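Local structure of PfkB family carbohydrate kinase (4GM6) at residues Lys25-Leu37 / Leu66-Val78. The protein probably acts as a carbohydrate kinase of the PfkB family, transferring phosphate to a sugar or sugar-derived substrate. Sequence-based numbering, arbitrary orientation.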
ATOM      1  N   LYS C  25      30.909   4.010  27.444  1.00 83.72           N
ATOM      2  CA  LYS C  25      31.912   4.945  26.856  1.00 89.09           C
ATOM      3  C   LYS C  25      31.348   5.657  25.638  1.00 82.47           C
ATOM      4  O   LYS C  25      30.513   5.105  24.921  1.00 80.58           O
ATOM      5  CB  LYS C  25      33.195   4.208  26.478  1.00105.84           C
ATOM      6  CG  LYS C  25      34.210   4.109  27.601  1.00 92.98           C
ATOM      7  CD  LYS C  25      35.370   3.213  27.203  1.00 89.41           C
ATOM      8  CE  LYS C  25      36.308   2.984  28.377  1.00 98.76           C
ATOM      9  NZ  LYS C  25      37.170   1.797  28.137  1.00102.83           N
ATOM     10  N   GLN C  26      31.837   6.871  25.398  1.00 63.30           N
ATOM     11  CA  GLN C  26      31.213   7.806  24.459  1.00 67.64           C
ATOM     12  C   GLN C  26      32.000   8.018  23.165  1.00 61.09           C
ATOM     13  O   GLN C  26      33.232   8.023  23.150  1.00 62.85           O
ATOM     14  CB  GLN C  26      30.956   9.152  25.147  1.00 68.42           C
ATOM     15  CG  GLN C  26      30.267   9.020  26.497  1.00 94.43           C
ATOM     16  CD  GLN C  26      29.397  10.215  26.842  1.00101.94           C
ATOM     17  OE1 GLN C  26      29.231  11.134  26.036  1.00 80.43           O
ATOM     18  NE2 GLN C  26      28.826  10.203  28.044  1.00 95.02           N
ATOM     19  N   VAL C  27      31.264   8.215  22.075  1.00 61.38           N
ATOM     20  CA  VAL C  27      31.861   8.340  20.756  1.00 57.50           C
ATOM     21  C   VAL C  27      31.357   9.598  20.041  1.00 70.32           C
ATOM     22  O   VAL C  27      30.180   9.946  20.129  1.00 60.40           O
ATOM     23  CB  VAL C  27      31.551   7.088  19.909  1.00 54.38           C
ATOM     24  CG1 VAL C  27      32.084   7.223  18.485  1.00 52.44           C
ATOM     25  CG2 VAL C  27      32.103   5.847  20.593  1.00 49.29           C
ATOM     26  N   VAL C  28      32.262  10.290  19.357  1.00 62.99           N
ATOM     27  CA  VAL C  28      31.890  11.442  18.544  1.00 61.95           C
ATOM     28  C   VAL C  28      32.098  11.110  17.066  1.00 55.72           C
ATOM     29  O   VAL C  28      33.052  10.424  16.695  1.00 57.52           O
ATOM     30  CB  VAL C  28      32.672  12.720  18.964  1.00 60.87           C
ATOM     31  CG1 VAL C  28      34.171  12.567  18.707  1.00 62.53           C
ATOM     32  CG2 VAL C  28      32.129  13.949  18.253  1.00 62.94           C
ATOM     33  N   THR C  29      31.189  11.565  16.218  1.00 56.22           N
ATOM     34  CA  THR C  29      31.361  11.355  14.792  1.00 46.61           C
ATOM     35  C   THR C  29      31.053  12.618  13.974  1.00 61.13           C
ATOM     36  O   THR C  29      30.419  13.552  14.466  1.00 52.69           O
ATOM     37  CB  THR C  29      30.490  10.195  14.303  1.00 54.98           C
ATOM     38  OG1 THR C  29      30.970   9.753  13.031  1.00 78.59           O
ATOM     39  CG2 THR C  29      29.050  10.642  14.189  1.00 41.40           C
ATOM     40  N   ILE C  30      31.506  12.628  12.721  1.00 49.42           N
ATOM     41  CA  ILE C  30      31.364  13.790  11.848  1.00 46.87           C
ATOM     42  C   ILE C  30      30.882  13.334  10.482  1.00 47.18           C
ATOM     43  O   ILE C  30      31.457  12.425   9.871  1.00 42.14           O
ATOM     44  CB  ILE C  30      32.694  14.526  11.665  1.00 48.15           C
ATOM     45  CG1 ILE C  30      33.209  15.027  13.020  1.00 55.98           C
ATOM     46  CG2 ILE C  30      32.529  15.698  10.705  1.00 47.49           C
ATOM     47  CD1 ILE C  30      34.634  15.533  12.977  1.00 61.65           C
ATOM     48  N   GLY C  31      29.816  13.943   9.995  1.00 43.88           N
ATOM     49  CA  GLY C  31      29.314  13.515   8.708  1.00 48.01           C
ATOM     50  C   GLY C  31      27.950  14.049   8.369  1.00 48.79           C
ATOM     51  O   GLY C  31      27.247  14.577   9.227  1.00 43.88           O
ATOM     52  N   GLU C  32      27.591  13.890   7.100  1.00 37.13           N
ATOM     53  CA  GLU C  32      26.350  14.422   6.573  1.00 42.86           C
ATOM     54  C   GLU C  32      25.247  13.374   6.610  1.00 40.10           C
ATOM     55  O   GLU C  32      25.502  12.204   6.313  1.00 37.23           O
ATOM     56  CB  GLU C  32      26.573  14.870   5.132  1.00 36.55           C
ATOM     57  CG  GLU C  32      25.295  15.305   4.441  1.00 37.07           C
ATOM     58  CD  GLU C  32      25.542  15.903   3.075  1.00 38.72           C
ATOM     59  OE1 GLU C  32      26.614  15.650   2.482  1.00 42.37           O
ATOM     60  OE2 GLU C  32      24.645  16.617   2.580  1.00 38.60           O
ATOM     61  N   LEU C  33      24.032  13.803   6.961  1.00 37.38           N
ATOM     62  CA  LEU C  33      22.849  12.966   6.870  1.00 41.49           C
ATOM     63  C   LEU C  33      22.158  13.171   5.526  1.00 43.84           C
ATOM     64  O   LEU C  33      22.013  14.299   5.061  1.00 32.89           O
ATOM     65  CB  LEU C  33      21.854  13.275   7.989  1.00 45.50           C
ATOM     66  CG  LEU C  33      22.186  12.640   9.340  1.00 52.75           C
ATOM     67  CD1 LEU C  33      23.173  13.545  10.058  1.00 43.00           C
ATOM     68  CD2 LEU C  33      20.939  12.430  10.186  1.00 41.56           C
ATOM     69  N   LEU C  34      21.725  12.074   4.915  1.00 34.16           N
ATOM     70  CA  LEU C  34      21.059  12.129   3.619  1.00 33.09           C
ATOM     71  C   LEU C  34      19.662  11.554   3.760  1.00 35.69           C
ATOM     72  O   LEU C  34      19.422  10.665   4.582  1.00 32.11           O
ATOM     73  CB  LEU C  34      21.827  11.291   2.586  1.00 28.67           C
ATOM     74  CG  LEU C  34      23.260  11.735   2.335  1.00 38.24           C
ATOM     75  CD1 LEU C  34      23.964  10.784   1.365  1.00 31.53           C
ATOM     76  CD2 LEU C  34      23.204  13.147   1.778  1.00 34.40           C
ATOM     77  N   MET C  35      18.731  12.027   2.955  1.00 30.49           N
ATOM     78  CA  MET C  35      17.484  11.295   2.872  1.00 31.58           C
ATOM     79  C   MET C  35      17.579  10.344   1.681  1.00 27.77           C
ATOM     80  O   MET C  35      17.841  10.773   0.545  1.00 30.21           O
ATOM     81  CB  MET C  35      16.285  12.212   2.730  1.00 27.43           C
ATOM     82  CG  MET C  35      14.995  11.418   2.517  1.00 28.46           C
ATOM     83  SD  MET C  35      13.499  12.421   2.557  1.00 38.30           S
ATOM     84  CE  MET C  35      13.841  13.632   1.289  1.00 41.59           C
ATOM     85  N   ARG C  36      17.409   9.056   1.933  1.00 23.47           N
ATOM     86  CA  ARG C  36      17.390   8.111   0.834  1.00 27.96           C
ATOM     87  C   ARG C  36      15.953   7.901   0.353  1.00 27.74           C
ATOM     88  O   ARG C  36      15.044   7.793   1.171  1.00 27.68           O
ATOM     89  CB  ARG C  36      18.016   6.766   1.208  1.00 26.48           C
ATOM     90  CG  ARG C  36      17.648   5.747   0.146  1.00 28.58           C
ATOM     91  CD  ARG C  36      18.370   4.413   0.211  1.00 41.81           C
ATOM     92  NE  ARG C  36      18.614   3.865   1.539  1.00 30.58           N
ATOM     93  CZ  ARG C  36      18.241   2.649   1.952  1.00 33.10           C
ATOM     94  NH1 ARG C  36      18.566   2.237   3.163  1.00 32.55           N
ATOM     95  NH2 ARG C  36      17.537   1.851   1.179  1.00 34.07           N
ATOM     96  N   LEU C  37      15.760   7.866  -0.966  1.00 25.80           N
ATOM     97  CA  LEU C  37      14.438   7.638  -1.591  1.00 24.52           C
ATOM     98  C   LEU C  37      14.509   6.417  -2.491  1.00 29.30           C
ATOM     99  O   LEU C  37      15.185   6.448  -3.514  1.00 28.10           O
ATOM    100  CB  LEU C  37      14.016   8.872  -2.386  1.00 26.04           C
ATOM    101  CG  LEU C  37      13.958  10.116  -1.473  1.00 30.49           C
ATOM    102  CD1 LEU C  37      14.613  11.319  -2.122  1.00 44.49           C
ATOM    103  CD2 LEU C  37      12.537  10.454  -1.104  1.00 31.25           C
ATOM    104  N   LEU C  66      26.056   2.399  17.201  1.00 41.19           N
ATOM    105  CA  LEU C  66      26.785   2.390  18.477  1.00 48.53           C
ATOM    106  C   LEU C  66      25.806   2.591  19.620  1.00 47.15           C
ATOM    107  O   LEU C  66      25.873   1.905  20.642  1.00 44.37           O
ATOM    108  CB  LEU C  66      27.891   3.470  18.533  1.00 41.14           C
ATOM    109  CG  LEU C  66      29.198   3.043  17.859  1.00 51.87           C
ATOM    110  CD1 LEU C  66      30.202   4.182  17.754  1.00 43.90           C
ATOM    111  CD2 LEU C  66      29.811   1.850  18.575  1.00 43.99           C
ATOM    112  N   SER C  67      24.896   3.542  19.436  1.00 42.21           N
ATOM    113  CA  SER C  67      23.914   3.856  20.457  1.00 45.16           C
ATOM    114  C   SER C  67      22.999   2.658  20.724  1.00 54.13           C
ATOM    115  O   SER C  67      22.525   2.459  21.844  1.00 52.19           O
ATOM    116  CB  SER C  67      23.081   5.056  20.016  1.00 50.20           C
ATOM    117  OG  SER C  67      22.051   5.326  20.948  1.00 50.54           O
ATOM    118  N   LYS C  68      22.747   1.866  19.687  1.00 44.70           N
ATOM    119  CA  LYS C  68      21.950   0.660  19.841  1.00 45.63           C
ATOM    120  C   LYS C  68      22.649  -0.276  20.815  1.00 51.18           C
ATOM    121  O   LYS C  68      22.008  -1.068  21.508  1.00 49.97           O
ATOM    122  CB  LYS C  68      21.769  -0.048  18.498  1.00 44.02           C
ATOM    123  CG  LYS C  68      20.674   0.534  17.620  1.00 50.10           C
ATOM    124  CD  LYS C  68      19.289   0.285  18.203  1.00 43.49           C
ATOM    125  CE  LYS C  68      18.207   0.914  17.323  1.00 50.25           C
ATOM    126  NZ  LYS C  68      17.899   2.337  17.670  1.00 47.55           N
ATOM    127  N   LEU C  69      23.971  -0.184  20.852  1.00 44.18           N
ATOM    128  CA  LEU C  69      24.781  -1.080  21.671  1.00 51.02           C
ATOM    129  C   LEU C  69      25.169  -0.472  23.019  1.00 58.51           C
ATOM    130  O   LEU C  69      26.038  -0.998  23.716  1.00 54.67           O
ATOM    131  CB  LEU C  69      26.038  -1.496  20.908  1.00 47.90           C
ATOM    132  CG  LEU C  69      25.761  -2.291  19.631  1.00 48.73           C
ATOM    133  CD1 LEU C  69      27.017  -2.415  18.789  1.00 45.84           C
ATOM    134  CD2 LEU C  69      25.221  -3.659  19.986  1.00 43.24           C
ATOM    135  N   GLY C  70      24.532   0.633  23.386  1.00 49.74           N
ATOM    136  CA  GLY C  70      24.741   1.214  24.710  1.00 51.75           C
ATOM    137  C   GLY C  70      25.708   2.382  24.790  1.00 53.48           C
ATOM    138  O   GLY C  70      25.886   2.959  25.853  1.00 62.45           O
ATOM    139  N   HIS C  71      26.335   2.748  23.680  1.00 55.97           N
ATOM    140  CA  HIS C  71      27.289   3.853  23.718  1.00 56.96           C
ATOM    141  C   HIS C  71      26.623   5.204  23.445  1.00 58.42           C
ATOM    142  O   HIS C  71      26.065   5.417  22.367  1.00 50.40           O
ATOM    143  CB  HIS C  71      28.423   3.619  22.722  1.00 52.57           C
ATOM    144  CG  HIS C  71      29.156   2.331  22.933  1.00 57.11           C
ATOM    145  ND1 HIS C  71      30.198   2.206  23.824  1.00 62.50           N
ATOM    146  CD2 HIS C  71      29.003   1.114  22.360  1.00 47.77           C
ATOM    147  CE1 HIS C  71      30.652   0.965  23.797  1.00 56.83           C
ATOM    148  NE2 HIS C  71      29.942   0.283  22.916  1.00 60.67           N
ATOM    149  N   PRO C  72      26.667   6.118  24.429  1.00 63.90           N
ATOM    150  CA  PRO C  72      26.194   7.474  24.173  1.00 57.92           C
ATOM    151  C   PRO C  72      27.014   8.063  23.036  1.00 57.54           C
ATOM    152  O   PRO C  72      28.250   8.035  23.073  1.00 60.32           O
ATOM    153  CB  PRO C  72      26.506   8.210  25.484  1.00 66.98           C
ATOM    154  CG  PRO C  72      26.577   7.133  26.519  1.00 65.15           C
ATOM    155  CD  PRO C  72      27.187   5.965  25.801  1.00 60.72           C
ATOM    156  N   THR C  73      26.336   8.578  22.024  1.00 54.65           N
ATOM    157  CA  THR C  73      27.011   9.132  20.862  0.50 53.38           C
ATOM    158  C   THR C  73      26.518  10.543  20.561  1.00 61.50           C
ATOM    159  O   THR C  73      25.440  10.953  21.017  1.00 50.34           O
ATOM    160  CB  THR C  73      26.795   8.248  19.613  0.50 52.16           C
ATOM    161  OG1 THR C  73      25.390   8.062  19.393  0.50 42.20           O
ATOM    162  CG2 THR C  73      27.468   6.891  19.785  0.50 47.18           C
ATOM    163  N   ARG C  74      27.315  11.271  19.786  1.00 55.57           N
ATOM    164  CA  ARG C  74      26.998  12.626  19.371  1.00 54.27           C
ATOM    165  C   ARG C  74      27.591  12.833  17.986  1.00 53.30           C
ATOM    166  O   ARG C  74      28.557  12.160  17.598  1.00 51.09           O
ATOM    167  CB  ARG C  74      27.621  13.630  20.333  1.00 56.99           C
ATOM    168  CG  ARG C  74      29.133  13.715  20.199  1.00 66.77           C
ATOM    169  CD  ARG C  74      29.730  14.605  21.269  1.00 62.69           C
ATOM    170  NE  ARG C  74      29.248  14.264  22.607  1.00 72.61           N
ATOM    171  CZ  ARG C  74      29.887  14.567  23.734  1.00 89.04           C
ATOM    172  NH1 ARG C  74      31.049  15.207  23.698  1.00 67.74           N
ATOM    173  NH2 ARG C  74      29.371  14.217  24.904  1.00108.36           N
ATOM    174  N   ILE C  75      27.029  13.772  17.238  1.00 48.57           N
ATOM    175  CA  ILE C  75      27.476  13.969  15.870  1.00 49.58           C
ATOM    176  C   ILE C  75      27.535  15.435  15.496  1.00 52.93           C
ATOM    177  O   ILE C  75      26.558  16.181  15.661  1.00 44.92           O
ATOM    178  CB  ILE C  75      26.569  13.235  14.859  1.00 48.43           C
ATOM    179  CG1 ILE C  75      27.197  13.249  13.459  1.00 50.96           C
ATOM    180  CG2 ILE C  75      25.184  13.870  14.807  1.00 38.60           C
ATOM    181  CD1 ILE C  75      26.390  12.503  12.411  1.00 43.64           C
ATOM    182  N   ALA C  76      28.695  15.839  14.993  1.00 48.67           N
ATOM    183  CA  ALA C  76      28.858  17.165  14.420  1.00 51.27           C
ATOM    184  C   ALA C  76      28.317  17.118  12.984  1.00 54.50           C
ATOM    185  O   ALA C  76      28.881  16.443  12.122  1.00 53.19           O
ATOM    186  CB  ALA C  76      30.324  17.573  14.444  1.00 50.29           C
ATOM    187  N   THR C  77      27.207  17.808  12.732  1.00 46.97           N
ATOM    188  CA  THR C  77      26.627  17.813  11.395  1.00 47.37           C
ATOM    189  C   THR C  77      25.839  19.100  11.095  1.00 60.99           C
ATOM    190  O   THR C  77      25.656  19.942  11.975  1.00 47.70           O
ATOM    191  CB  THR C  77      25.738  16.577  11.169  1.00 44.21           C
ATOM    192  OG1 THR C  77      25.676  16.288   9.767  1.00 39.56           O
ATOM    193  CG2 THR C  77      24.329  16.828  11.713  1.00 44.68           C
ATOM    194  N   VAL C  78      25.388  19.248   9.848  1.00 50.67           N
ATOM    195  CA  VAL C  78      24.648  20.439   9.440  1.00 45.16           C
ATOM    196  C   VAL C  78      23.395  20.062   8.662  1.00 51.39           C
ATOM    197  O   VAL C  78      23.458  19.237   7.742  1.00 44.75           O
ATOM    198  CB  VAL C  78      25.487  21.352   8.530  1.00 46.19           C
ATOM    199  CG1 VAL C  78      24.670  22.572   8.113  1.00 47.42           C
ATOM    200  CG2 VAL C  78      26.785  21.762   9.220  1.00 52.36           C
TER
HETATM  201  O   HOH W   1      23.393  16.278   7.870  1.00 39.93           O
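Thr29 O accepts the N-H of Ala76, with Ala76 N at 2.9 Å, and Ile75 CA makes a further C-H...O contact with the same oxygen. It belongs to a parallel ladder in which Thr29 N binds Arg74 O, Arg74 N binds Val27 O and Val27 N binds Pro72 O, joining strands 27-30 and 73-78, the third and second strands in from the 97-104 edge of the large mixed sheet of this PfkB-type kinase fold. Before the ladder, the His71 ring turns its edge to Lys25: ND1 donates to Lys25 O at 3.1 Å; the oxygen lies in the plane of the ring, whereas the nitrogen is tilted from the plane of the carbonyl. NE2 is bound to His301, so both ring nitrogens are engaged.

On the face of Thr29 and Ile75 the side chains run side by side. Ile75 CG1, anti to its backbone N (chi1 -170°), is pressed to 3.3 Å from Thr29 CG2, tighter than usual carbon packing; Thr29 OG1 binds His155 O on the neighbouring strand. Two residues earlier on that face, Leu66 CD1 from helix 58-68 meets both methyls of Val27, with CG1 at 3.7 Å. Across the sheet, Val28 CG2 lies 3.6 Å from Arg74 CG, and the arginine continues to Lys149 O through NH1.

Beyond the ladder one water accepts from Leu33 N and donates to Thr77 OG1 and Val78 O. Backbone pairing thus sets the register, while side chains and water tie its ends.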